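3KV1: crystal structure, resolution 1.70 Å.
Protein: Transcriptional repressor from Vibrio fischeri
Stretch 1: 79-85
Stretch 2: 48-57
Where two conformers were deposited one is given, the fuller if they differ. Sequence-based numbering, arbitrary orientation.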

# COMPACT_ATOMS: atom_id res chain seq x y z
N GLN A 79 -21.21 -1.26 -11.40
CA GLN A 79 -20.38 -0.53 -10.46
C GLN A 79 -21.03 -0.52 -9.07
O GLN A 79 -22.23 -0.23 -8.94
CB GLN A 79 -20.13 0.91 -10.96
CG GLN A 79 -19.50 0.91 -12.38
CD GLN A 79 -18.14 0.22 -12.41
OE1 GLN A 79 -17.16 0.77 -11.92
NE2 GLN A 79 -18.08 -0.99 -12.97
N ARG A 80 -20.26 -0.86 -8.03
CA ARG A 80 -20.78 -0.77 -6.68
C ARG A 80 -19.66 -0.42 -5.72
O ARG A 80 -18.49 -0.73 -5.99
CB ARG A 80 -21.51 -2.08 -6.27
CG ARG A 80 -20.67 -3.23 -5.66
CD ARG A 80 -19.65 -3.85 -6.63
NE ARG A 80 -20.15 -4.24 -7.95
CZ ARG A 80 -20.70 -5.41 -8.27
NH1 ARG A 80 -20.89 -6.36 -7.36
NH2 ARG A 80 -21.05 -5.65 -9.53
N ASN A 81 -20.01 0.22 -4.61
CA ASN A 81 -18.99 0.68 -3.68
C ASN A 81 -18.57 -0.39 -2.68
O ASN A 81 -18.90 -0.33 -1.49
CB ASN A 81 -19.45 1.95 -2.96
CG ASN A 81 -18.32 2.61 -2.19
OD1 ASN A 81 -17.15 2.30 -2.42
ND2 ASN A 81 -18.66 3.51 -1.27
N ALA A 82 -17.81 -1.36 -3.16
CA ALA A 82 -17.33 -2.45 -2.30
C ALA A 82 -15.87 -2.19 -1.94
O ALA A 82 -15.21 -1.35 -2.56
CB ALA A 82 -17.48 -3.77 -3.02
N ARG A 83 -15.37 -2.87 -0.91
CA ARG A 83 -13.99 -2.66 -0.49
C ARG A 83 -13.21 -3.91 -0.81
O ARG A 83 -13.72 -5.05 -0.72
CB ARG A 83 -13.88 -2.37 1.02
CG ARG A 83 -14.01 -0.90 1.43
CD ARG A 83 -13.55 -0.70 2.88
NE ARG A 83 -14.40 -1.43 3.82
CZ ARG A 83 -13.99 -2.00 4.95
NH1 ARG A 83 -12.71 -1.92 5.33
NH2 ARG A 83 -14.86 -2.64 5.71
N PHE A 84 -11.96 -3.70 -1.20
CA PHE A 84 -11.03 -4.79 -1.46
C PHE A 84 -9.83 -4.63 -0.53
O PHE A 84 -9.10 -3.62 -0.63
CB PHE A 84 -10.61 -4.77 -2.94
CG PHE A 84 -11.76 -5.04 -3.87
CD1 PHE A 84 -12.50 -3.98 -4.39
CD2 PHE A 84 -12.17 -6.34 -4.12
CE1 PHE A 84 -13.59 -4.24 -5.23
CE2 PHE A 84 -13.25 -6.60 -4.93
CZ PHE A 84 -13.97 -5.53 -5.48
N VAL A 85 -9.66 -5.58 0.39
CA VAL A 85 -8.70 -5.45 1.49
C VAL A 85 -7.60 -6.49 1.34
O VAL A 85 -7.88 -7.69 1.21
CB VAL A 85 -9.38 -5.69 2.85
CG1 VAL A 85 -8.40 -5.37 3.97
CG2 VAL A 85 -10.66 -4.84 2.98
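Stretch 2 48-57: YLNNNLQEGM

Stretch 2 enters as the last turn of a helix, residues 48-52, leaves helical geometry at Leu53 and passes through a type II β turn from Gln54 to Met57, closed by the bond from Met57 N to Gln54 O (3.0 Å). Stretch 1 is mostly extended but kinks at Asn81 (phi/psi -86/73), and becomes a β-strand at Arg83. The nearest CA atoms across the stretches are those of Asn81 and Glu55, 4.6 Å apart, and together the two stretches bury 443 Å².

Arg80 covers the most surface. Its CA-to-CB bond points toward stretch 2, and its guanidinium reaches carbonyl oxygens around the end of the helix. NH1 of Arg80 donates to Leu53 O at 2.7 Å and to Asn50 O at 3.1 Å, with a weak bond to Leu49 O at 3.3 Å; NH2 of Arg80 also reaches Asn50 O at 3.1 Å and makes a weak bond to Asn50 OD1 at 2.8 Å. Leu53 O and Asn50 OD1 lie at the edge of the guanidinium, near its plane, so the positive charge sits among several partially negative oxygens.

Leu53 contributes the next largest area and supplies the apolar part of the contact. Its side chain, with chi1 t and chi2 p, is buried against stretch 1: CG of Leu53 lies 3.7 Å from Ala82 CB, and CD2 of Leu53 lies 3.6 Å from Phe84 CZ.

Beyond Leu53, the backbones are joined by two nearly linear hydrogen bonds, Gly56 N to Asn81 O and Arg83 N to Met57 O, both 2.9 Å. Both chains advance in the same direction through this pairing. Gly56, at phi/psi 87/-9, occupies a turn position where a CB would jam against the preceding carbonyl oxygen. Selenomethionine Met57 directs its CA-to-CB bond away, leaving its carbonyl to make the contact.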

# COMPACT_ATOMS: atom_id res chain seq x y z
N TYR A 48 -19.58 -14.30 -10.69
CA TYR A 48 -20.05 -14.59 -9.34
C TYR A 48 -19.93 -13.32 -8.46
O TYR A 48 -20.88 -12.95 -7.77
CB TYR A 48 -19.29 -15.79 -8.72
CG TYR A 48 -19.48 -15.93 -7.21
CD1 TYR A 48 -20.56 -16.63 -6.69
CD2 TYR A 48 -18.59 -15.34 -6.34
CE1 TYR A 48 -20.73 -16.74 -5.30
CE2 TYR A 48 -18.74 -15.44 -4.97
CZ TYR A 48 -19.82 -16.13 -4.46
OH TYR A 48 -19.96 -16.19 -3.09
N LEU A 49 -18.78 -12.66 -8.49
CA LEU A 49 -18.63 -11.43 -7.70
C LEU A 49 -19.55 -10.32 -8.20
O LEU A 49 -20.15 -9.57 -7.40
CB LEU A 49 -17.20 -10.93 -7.73
CG LEU A 49 -16.21 -11.79 -6.96
CD1 LEU A 49 -14.81 -11.18 -7.12
CD2 LEU A 49 -16.58 -11.84 -5.47
N ASN A 50 -19.70 -10.22 -9.51
CA ASN A 50 -20.60 -9.20 -10.06
C ASN A 50 -22.00 -9.31 -9.46
O ASN A 50 -22.64 -8.29 -9.13
CB ASN A 50 -20.70 -9.36 -11.59
CG ASN A 50 -21.55 -8.29 -12.25
OD1 ASN A 50 -21.49 -7.12 -11.88
ND2 ASN A 50 -22.33 -8.69 -13.25
N ASN A 51 -22.51 -10.54 -9.36
CA ASN A 51 -23.85 -10.75 -8.83
C ASN A 51 -23.95 -10.69 -7.31
O ASN A 51 -24.99 -10.35 -6.77
CB ASN A 51 -24.38 -12.11 -9.28
CG ASN A 51 -24.60 -12.19 -10.78
OD1 ASN A 51 -25.05 -11.24 -11.40
ND2 ASN A 51 -24.31 -13.35 -11.35
N ASN A 52 -22.87 -11.03 -6.60
CA ASN A 52 -23.02 -11.22 -5.14
C ASN A 52 -22.41 -10.17 -4.25
O ASN A 52 -22.81 -10.03 -3.08
CB ASN A 52 -22.49 -12.61 -4.74
CG ASN A 52 -23.39 -13.72 -5.23
OD1 ASN A 52 -24.36 -14.05 -4.57
ND2 ASN A 52 -23.10 -14.27 -6.41
N LEU A 53 -21.44 -9.42 -4.76
CA LEU A 53 -20.71 -8.47 -3.93
C LEU A 53 -21.49 -7.15 -3.84
O LEU A 53 -21.49 -6.35 -4.76
CB LEU A 53 -19.30 -8.25 -4.53
CG LEU A 53 -18.42 -7.23 -3.81
CD1 LEU A 53 -18.23 -7.63 -2.35
CD2 LEU A 53 -17.06 -7.15 -4.55
N GLN A 54 -22.17 -6.92 -2.72
CA GLN A 54 -23.01 -5.72 -2.61
C GLN A 54 -22.23 -4.48 -2.18
O GLN A 54 -21.17 -4.60 -1.56
CB GLN A 54 -24.15 -5.96 -1.59
CG GLN A 54 -25.04 -7.19 -1.92
CD GLN A 54 -25.63 -7.09 -3.32
OE1 GLN A 54 -26.44 -6.20 -3.60
NE2 GLN A 54 -25.22 -7.99 -4.22
N GLU A 55 -22.75 -3.30 -2.50
CA GLU A 55 -22.21 -2.06 -1.95
C GLU A 55 -22.03 -2.21 -0.45
O GLU A 55 -22.90 -2.75 0.24
CB GLU A 55 -23.16 -0.89 -2.24
CG GLU A 55 -24.57 -1.11 -1.70
CD GLU A 55 -25.37 0.18 -1.62
OE1 GLU A 55 -25.00 1.15 -2.32
OE2 GLU A 55 -26.37 0.22 -0.86
N GLY A 56 -20.89 -1.76 0.07
CA GLY A 56 -20.64 -1.82 1.50
C GLY A 56 -20.04 -3.12 2.01
O GLY A 56 -19.68 -3.23 3.19
N MSE A 57 -19.95 -4.14 1.15
CA MSE A 57 -19.30 -5.40 1.52
C MSE A 57 -17.84 -5.32 1.13
O MSE A 57 -17.41 -4.42 0.38
CB MSE A 57 -19.97 -6.59 0.83
CG MSE A 57 -21.44 -6.71 1.21
SE MSE A 57 -22.18 -8.39 0.55
CE MSE A 57 -23.91 -8.28 1.41
O HOH W 1 -22.62 1.44 -4.65